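Side-chain contacts in ribulose bisphosphate carboxylase (Pyrococcus horikoshii, PDB 2D69), which probably catalyses the carboxylation of ribulose 1,5-bisphosphate to two molecules of 3-phosphoglycerate, as a step in an archaeal AMP degradation pathway: residues Leu184-Glu189 / Val368-Gly373; Pro153-Val158 / Asp391-Ala396. All coordinates share one frame; numbering follows the deposited sequence.

Overall arrangement
After the N-terminal domain, the chain enters the alpha/beta barrel of the catalytic domain at strand 154-157, the first segment of interaction 2. Strand 184-186 follows and opens interaction 1. Most of the barrel then intervenes before strand 368-370 returns to close interaction 1. Helix 382-398 comes soon after and closes interaction 2. Interaction 1 is therefore nested inside the loop of interaction 2. Strand 154-157 lies between the two strands of interaction 1, and backbone bonds join it to both. Interaction 1 joins side chains on the inner side of the barrel, beside the predicted active site. Interaction 2 lies on the outer side of strand 154-157 and ties helix 382-398 to it.

Interaction 1 of 2, residues Leu184-Glu189 / Val368-Gly373; sequences LLKDDE and VIQAGG. With SO4 (sulfate ion), chain E.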
ATOM      1  N   LEU A 184     -29.516 -14.967 -21.670  1.00 13.71           N
ATOM      2  CA  LEU A 184     -29.043 -14.830 -20.327  1.00 13.28           C
ATOM      3  C   LEU A 184     -29.238 -16.097 -19.482  1.00 14.10           C
ATOM      4  O   LEU A 184     -30.362 -16.532 -19.230  1.00 15.29           O
ATOM      5  CB  LEU A 184     -29.812 -13.679 -19.710  1.00 13.37           C
ATOM      6  CG  LEU A 184     -29.671 -12.304 -20.351  1.00 12.44           C
ATOM      7  CD1 LEU A 184     -30.586 -11.338 -19.632  1.00 14.48           C
ATOM      8  CD2 LEU A 184     -28.224 -11.844 -20.315  1.00 12.91           C
ATOM      9  N   LEU A 185     -28.141 -16.743 -19.081  1.00 14.24           N
ATOM     10  CA  LEU A 185     -28.194 -17.796 -18.105  1.00 13.12           C
ATOM     11  C   LEU A 185     -28.452 -17.109 -16.808  1.00 13.29           C
ATOM     12  O   LEU A 185     -27.924 -16.019 -16.580  1.00 12.09           O
ATOM     13  CB  LEU A 185     -26.865 -18.513 -18.055  1.00 13.71           C
ATOM     14  CG  LEU A 185     -26.752 -19.639 -17.011  1.00 14.13           C
ATOM     15  CD1 LEU A 185     -27.704 -20.807 -17.308  1.00 13.77           C
ATOM     16  CD2 LEU A 185     -25.320 -20.092 -16.926  1.00 17.37           C
ATOM     17  N   LYS A 186     -29.253 -17.701 -15.935  1.00 13.93           N
ATOM     18  CA  LYS A 186     -29.563 -17.066 -14.673  1.00 14.24           C
ATOM     19  C   LYS A 186     -29.423 -18.063 -13.536  1.00 13.74           C
ATOM     20  O   LYS A 186     -30.008 -19.127 -13.568  1.00 15.60           O
ATOM     21  CB  LYS A 186     -30.962 -16.428 -14.703  1.00 14.54           C
ATOM     22  CG  LYS A 186     -31.410 -15.709 -13.440  1.00 16.78           C
ATOM     23  CD  LYS A 186     -32.801 -15.023 -13.544  1.00 18.06           C
ATOM     24  CE  LYS A 186     -33.401 -14.766 -12.112  1.00 25.55           C
ATOM     25  NZ  LYS A 186     -33.083 -15.800 -10.974  1.00 28.35           N
ATOM     26  N   ASP A 187     -28.672 -17.701 -12.511  1.00 12.93           N
ATOM     27  CA  ASP A 187     -28.623 -18.504 -11.293  1.00 13.65           C
ATOM     28  C   ASP A 187     -29.886 -18.293 -10.486  1.00 14.70           C
ATOM     29  O   ASP A 187     -30.383 -17.171 -10.420  1.00 14.39           O
ATOM     30  CB  ASP A 187     -27.497 -18.045 -10.366  1.00 13.59           C
ATOM     31  CG  ASP A 187     -26.120 -18.470 -10.824  1.00 13.22           C
ATOM     32  OD1 ASP A 187     -25.960 -19.346 -11.714  1.00 15.04           O
ATOM     33  OD2 ASP A 187     -25.116 -17.936 -10.302  1.00 13.70           O
ATOM     34  N   ASP A 188     -30.305 -19.338  -9.777  1.00 15.72           N
ATOM     35  CA  ASP A 188     -31.337 -19.258  -8.789  1.00 17.79           C
ATOM     36  C   ASP A 188     -30.902 -18.398  -7.627  1.00 18.42           C
ATOM     37  O   ASP A 188     -29.735 -18.352  -7.291  1.00 15.78           O
ATOM     38  CB  ASP A 188     -31.661 -20.641  -8.227  1.00 19.51           C
ATOM     39  CG  ASP A 188     -32.931 -20.637  -7.423  1.00 24.15           C
ATOM     40  OD1 ASP A 188     -32.876 -20.706  -6.152  1.00 26.21           O
ATOM     41  OD2 ASP A 188     -34.034 -20.531  -8.019  1.00 29.38           O
ATOM     42  N   GLU A 189     -31.879 -17.760  -6.992  1.00 19.32           N
ATOM     43  CA  GLU A 189     -31.638 -16.893  -5.849  1.00 20.58           C
ATOM     44  C   GLU A 189     -30.968 -17.584  -4.661  1.00 19.73           C
ATOM     45  O   GLU A 189     -30.308 -16.945  -3.859  1.00 20.29           O
ATOM     46  CB  GLU A 189     -32.947 -16.201  -5.426  1.00 21.86           C
ATOM     47  CG  GLU A 189     -33.986 -17.053  -4.676  1.00 26.20           C
ATOM     48  CD  GLU A 189     -34.870 -17.934  -5.556  1.00 33.06           C
ATOM     49  OE1 GLU A 189     -35.648 -18.757  -4.975  1.00 38.10           O
ATOM     50  OE2 GLU A 189     -34.770 -17.846  -6.812  1.00 34.80           O
ATOM     51  N   VAL A 368     -37.060  -8.321 -19.987  1.00 13.35           N
ATOM     52  CA  VAL A 368     -36.286  -9.528 -19.922  1.00 13.87           C
ATOM     53  C   VAL A 368     -37.249 -10.634 -19.586  1.00 13.27           C
ATOM     54  O   VAL A 368     -37.959 -10.533 -18.572  1.00 12.57           O
ATOM     55  CB  VAL A 368     -35.220  -9.425 -18.856  1.00 13.46           C
ATOM     56  CG1 VAL A 368     -34.467 -10.724 -18.754  1.00 15.58           C
ATOM     57  CG2 VAL A 368     -34.263  -8.247 -19.146  1.00 16.42           C
ATOM     58  N   ILE A 369     -37.266 -11.694 -20.392  1.00 12.89           N
ATOM     59  CA  ILE A 369     -38.294 -12.732 -20.218  1.00 14.01           C
ATOM     60  C   ILE A 369     -37.633 -13.994 -19.696  1.00 14.45           C
ATOM     61  O   ILE A 369     -36.809 -14.595 -20.390  1.00 15.03           O
ATOM     62  CB  ILE A 369     -38.960 -13.013 -21.547  1.00 14.45           C
ATOM     63  CG1 ILE A 369     -39.778 -11.806 -21.983  1.00 16.29           C
ATOM     64  CG2 ILE A 369     -39.854 -14.247 -21.459  1.00 15.92           C
ATOM     65  CD1 ILE A 369     -40.211 -11.893 -23.433  1.00 17.20           C
ATOM     66  N   GLN A 370     -37.926 -14.359 -18.456  1.00 14.68           N
ATOM     67  CA  GLN A 370     -37.303 -15.540 -17.859  1.00 16.48           C
ATOM     68  C   GLN A 370     -38.281 -16.708 -18.050  1.00 17.67           C
ATOM     69  O   GLN A 370     -39.394 -16.662 -17.524  1.00 16.63           O
ATOM     70  CB  GLN A 370     -37.026 -15.341 -16.369  1.00 16.34           C
ATOM     71  CG  GLN A 370     -36.120 -16.443 -15.715  1.00 16.88           C
ATOM     72  CD  GLN A 370     -36.798 -17.828 -15.553  1.00 20.85           C
ATOM     73  OE1 GLN A 370     -36.221 -18.860 -15.953  1.00 20.68           O
ATOM     74  NE2 GLN A 370     -38.019 -17.861 -14.980  1.00 15.08           N
ATOM     75  N   ALA A 371     -37.855 -17.731 -18.770  1.00 18.19           N
ATOM     76  CA  ALA A 371     -38.718 -18.873 -19.052  1.00 21.19           C
ATOM     77  C   ALA A 371     -38.025 -20.186 -18.786  1.00 23.07           C
ATOM     78  O   ALA A 371     -37.878 -21.017 -19.695  1.00 26.80           O
ATOM     79  CB  ALA A 371     -39.254 -18.824 -20.459  1.00 20.52           C
ATOM     80  N   GLY A 372     -37.749 -20.402 -17.504  1.00 24.74           N
ATOM     81  CA  GLY A 372     -37.292 -21.653 -16.917  1.00 25.16           C
ATOM     82  C   GLY A 372     -37.917 -22.977 -17.307  1.00 25.40           C
ATOM     83  O   GLY A 372     -37.359 -23.695 -18.132  1.00 24.83           O
ATOM     84  N   GLY A 373     -39.044 -23.320 -16.672  1.00 25.92           N
ATOM     85  CA  GLY A 373     -39.690 -24.596 -16.859  1.00 25.63           C
ATOM     86  C   GLY A 373     -40.033 -24.838 -18.308  1.00 25.46           C
ATOM     87  O   GLY A 373     -39.847 -25.941 -18.783  1.00 25.53           O
TER
HETATM   88  S   SO4 E1001     -40.459 -20.888 -14.113  1.00 50.97           S
HETATM   89  O1  SO4 E1001     -40.417 -22.341 -14.152  1.00 55.49           O
HETATM   90  O2  SO4 E1001     -41.767 -20.429 -13.714  1.00 53.66           O
HETATM   91  O3  SO4 E1001     -39.498 -20.472 -13.110  1.00 57.41           O
HETATM   92  O4  SO4 E1001     -40.063 -20.344 -15.400  1.00 54.54           O
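Leu184 and Val368 meet inside the alpha/beta barrel, where strands 184-186 and 368-370 flank strand 154-157. Leu184 CD1 touches Val368 CG1 at 4.0 Å, and the two side chains cross at about a right angle. Two residues on, the lysine leaves its strand extended, with CG anti to the backbone N (chi1 -179°). This extended chain brings Lys186 CD alongside Gln370 CG, at 4.2 Å. The last torsion (chi4 -33°) turns Lys186 NZ to Asp187 O at 3.1 Å, tilted from the carbonyl plane. Lys186 is the predicted carbamate carrier for magnesium, but is unmodified here. Asp188 and Glu189 are the other predicted magnesium ligands, and Lys162 forms salt bridges with both.

Gln370 bends at chi2 (-71°) and carries its amide to the predicted substrate site. OE1 accepts Val158 N and, weakly, Gly372 N. Gln370 NE2 binds Ser348 OG and also donates to sulfate O4 at 3.2 Å. These bonds at both amide ends fix its rotation. The sulfate, probably from the crystallisation liquor, sits in the loop-to-helix turn after strand 368-370. It may mark where a phosphate of the substrate binds. Gly350 N adds a bond from the preceding barrel strand's loop. Gly373 N donates to sulfate O1 at 3.0 Å and more weakly to O4 at 3.4 Å.

Interaction 2 of 2, residues Pro153-Val158 / Asp391-Ala396; sequences PLTATV and DAIDAA
Thr155 is gripped through its backbone on one edge of strand 154-157. Its O probably accepts a hydrogen bond from Leu184 N of the neighbouring parallel strand, and its N is bonded to Asp183 OD2. On the other edge, Leu154 O probably accepts one from Ile369 N. These bonds hold the strand in place. Thr155 on this strand and Pro153 just before it meet helix 382-398.

Ile393 is the one helix residue of 391-396 that reaches the strand segment. It uses two branches. Ile393 CG2 sits against the CG-CD edge of the proline ring, 3.9 Å from Pro153 CD and equally close to Pro153 CG. The two side chains run past each other in opposite directions. The longer branch goes to the threonine. Ile393 CG1 stands anti to its carbonyl carbon (chi1 -70°), and the nearly extended chi2 of 156° carries CD1 outward. There Ile393 CD1 meets Thr155 CG2 at 3.4 Å, tighter than usual for two methyl groups.

The threonine presents its methyl because of its own rotation. With chi1 at 64°, OG1 sits between the backbone N and the carbonyl carbon, and CG2 lies beside the N, facing the helix. OG1 is hydrogen-bonded outside the contact.

The touching residues are all buried. Met356 of helix 356-363 also packs on Ile393, and Ile360 of that helix packs on Pro153. Leu389 and Arg390, earlier on helix 382-398, touch Thr155 as well. Pro153 also packs on Ile397, one helical turn after Ile393. A helix that follows the eighth strand and packs over the first, next to the junction of the two, is characteristic of the closed alpha/beta (TIM) barrel of the RuBisCO large chain.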
ATOM      1  N   PRO A 153     -37.513  -8.337 -26.842  1.00 14.40           N
ATOM      2  CA  PRO A 153     -37.186  -8.627 -25.443  1.00 14.54           C
ATOM      3  C   PRO A 153     -35.994  -9.594 -25.376  1.00 14.47           C
ATOM      4  O   PRO A 153     -35.718 -10.372 -26.280  1.00 12.95           O
ATOM      5  CB  PRO A 153     -38.461  -9.261 -24.869  1.00 14.90           C
ATOM      6  CG  PRO A 153     -39.318  -9.557 -26.001  1.00 15.72           C
ATOM      7  CD  PRO A 153     -38.875  -8.735 -27.192  1.00 14.98           C
ATOM      8  N   LEU A 154     -35.280  -9.525 -24.281  1.00 14.34           N
ATOM      9  CA  LEU A 154     -34.187 -10.464 -24.025  1.00 15.16           C
ATOM     10  C   LEU A 154     -34.779 -11.682 -23.340  1.00 14.61           C
ATOM     11  O   LEU A 154     -35.840 -11.588 -22.723  1.00 12.41           O
ATOM     12  CB  LEU A 154     -33.130  -9.824 -23.129  1.00 14.65           C
ATOM     13  CG  LEU A 154     -32.235  -8.738 -23.741  1.00 16.20           C
ATOM     14  CD1 LEU A 154     -31.467  -8.011 -22.621  1.00 15.11           C
ATOM     15  CD2 LEU A 154     -31.242  -9.353 -24.665  1.00 18.99           C
ATOM     16  N   THR A 155     -34.111 -12.824 -23.520  1.00 14.29           N
ATOM     17  CA  THR A 155     -34.485 -14.060 -22.853  1.00 13.57           C
ATOM     18  C   THR A 155     -33.478 -14.530 -21.804  1.00 14.20           C
ATOM     19  O   THR A 155     -32.269 -14.285 -21.894  1.00 13.92           O
ATOM     20  CB  THR A 155     -34.692 -15.154 -23.840  1.00 14.25           C
ATOM     21  OG1 THR A 155     -33.461 -15.431 -24.511  1.00 13.59           O
ATOM     22  CG2 THR A 155     -35.704 -14.768 -24.896  1.00 13.70           C
ATOM     23  N   ALA A 156     -34.025 -15.205 -20.796  1.00 16.22           N
ATOM     24  CA  ALA A 156     -33.290 -15.711 -19.654  1.00 15.76           C
ATOM     25  C   ALA A 156     -33.855 -17.058 -19.266  1.00 16.05           C
ATOM     26  O   ALA A 156     -35.057 -17.314 -19.439  1.00 13.64           O
ATOM     27  CB  ALA A 156     -33.415 -14.763 -18.492  1.00 17.48           C
ATOM     28  N   THR A 157     -32.971 -17.920 -18.751  1.00 15.76           N
ATOM     29  CA  THR A 157     -33.361 -19.184 -18.160  1.00 16.13           C
ATOM     30  C   THR A 157     -32.564 -19.553 -16.896  1.00 16.26           C
ATOM     31  O   THR A 157     -31.340 -19.574 -16.908  1.00 15.61           O
ATOM     32  CB  THR A 157     -33.225 -20.264 -19.189  1.00 15.57           C
ATOM     33  OG1 THR A 157     -34.286 -20.119 -20.148  1.00 17.29           O
ATOM     34  CG2 THR A 157     -33.542 -21.616 -18.603  1.00 19.12           C
ATOM     35  N   VAL A 158     -33.280 -19.856 -15.819  1.00 17.63           N
ATOM     36  CA  VAL A 158     -32.702 -20.510 -14.638  1.00 18.31           C
ATOM     37  C   VAL A 158     -32.813 -22.019 -14.847  1.00 19.23           C
ATOM     38  O   VAL A 158     -33.900 -22.516 -15.090  1.00 16.74           O
ATOM     39  CB  VAL A 158     -33.520 -20.230 -13.371  1.00 18.93           C
ATOM     40  CG1 VAL A 158     -32.813 -20.827 -12.131  1.00 19.26           C
ATOM     41  CG2 VAL A 158     -33.779 -18.735 -13.207  1.00 20.49           C
ATOM     42  N   ASP A 391     -38.138 -18.302 -31.198  1.00 15.44           N
ATOM     43  CA  ASP A 391     -38.942 -18.266 -32.409  1.00 15.05           C
ATOM     44  C   ASP A 391     -40.305 -17.686 -32.107  1.00 15.13           C
ATOM     45  O   ASP A 391     -40.847 -16.933 -32.914  1.00 14.59           O
ATOM     46  CB  ASP A 391     -39.116 -19.647 -32.970  1.00 15.66           C
ATOM     47  CG  ASP A 391     -37.870 -20.161 -33.671  1.00 16.10           C
ATOM     48  OD1 ASP A 391     -36.918 -19.393 -33.990  1.00 20.06           O
ATOM     49  OD2 ASP A 391     -37.772 -21.339 -33.964  1.00 16.48           O
ATOM     50  N   ALA A 392     -40.867 -18.007 -30.947  1.00 14.31           N
ATOM     51  CA  ALA A 392     -42.151 -17.436 -30.586  1.00 14.53           C
ATOM     52  C   ALA A 392     -42.048 -15.919 -30.413  1.00 15.14           C
ATOM     53  O   ALA A 392     -42.979 -15.219 -30.754  1.00 15.13           O
ATOM     54  CB  ALA A 392     -42.734 -18.097 -29.331  1.00 14.72           C
ATOM     55  N   ILE A 393     -40.935 -15.417 -29.879  1.00 15.12           N
ATOM     56  CA  ILE A 393     -40.731 -13.973 -29.714  1.00 14.98           C
ATOM     57  C   ILE A 393     -40.543 -13.307 -31.095  1.00 15.27           C
ATOM     58  O   ILE A 393     -41.136 -12.273 -31.366  1.00 15.33           O
ATOM     59  CB  ILE A 393     -39.532 -13.686 -28.764  1.00 14.41           C
ATOM     60  CG1 ILE A 393     -39.884 -14.075 -27.323  1.00 12.77           C
ATOM     61  CG2 ILE A 393     -39.132 -12.244 -28.810  1.00 15.17           C
ATOM     62  CD1 ILE A 393     -38.676 -14.366 -26.480  1.00 10.39           C
ATOM     63  N   ASP A 394     -39.788 -13.926 -32.000  1.00 16.01           N
ATOM     64  CA  ASP A 394     -39.620 -13.338 -33.329  1.00 15.85           C
ATOM     65  C   ASP A 394     -40.988 -13.232 -34.016  1.00 16.44           C
ATOM     66  O   ASP A 394     -41.272 -12.230 -34.642  1.00 16.82           O
ATOM     67  CB  ASP A 394     -38.673 -14.159 -34.184  1.00 16.56           C
ATOM     68  CG  ASP A 394     -37.239 -14.017 -33.776  1.00 17.31           C
ATOM     69  OD1 ASP A 394     -36.871 -13.029 -33.115  1.00 16.97           O
ATOM     70  OD2 ASP A 394     -36.403 -14.871 -34.105  1.00 20.66           O
ATOM     71  N   ALA A 395     -41.836 -14.257 -33.871  1.00 16.54           N
ATOM     72  CA  ALA A 395     -43.187 -14.236 -34.400  1.00 17.15           C
ATOM     73  C   ALA A 395     -44.072 -13.168 -33.744  1.00 17.80           C
ATOM     74  O   ALA A 395     -44.769 -12.438 -34.431  1.00 17.83           O
ATOM     75  CB  ALA A 395     -43.835 -15.616 -34.282  1.00 17.22           C
ATOM     76  N   ALA A 396     -44.102 -13.108 -32.423  1.00 18.24           N
ATOM     77  CA  ALA A 396     -44.894 -12.086 -31.763  1.00 19.58           C
ATOM     78  C   ALA A 396     -44.510 -10.695 -32.333  1.00 20.87           C
ATOM     79  O   ALA A 396     -45.362  -9.916 -32.682  1.00 21.09           O
ATOM     80  CB  ALA A 396     -44.687 -12.134 -30.245  1.00 19.47           C
TER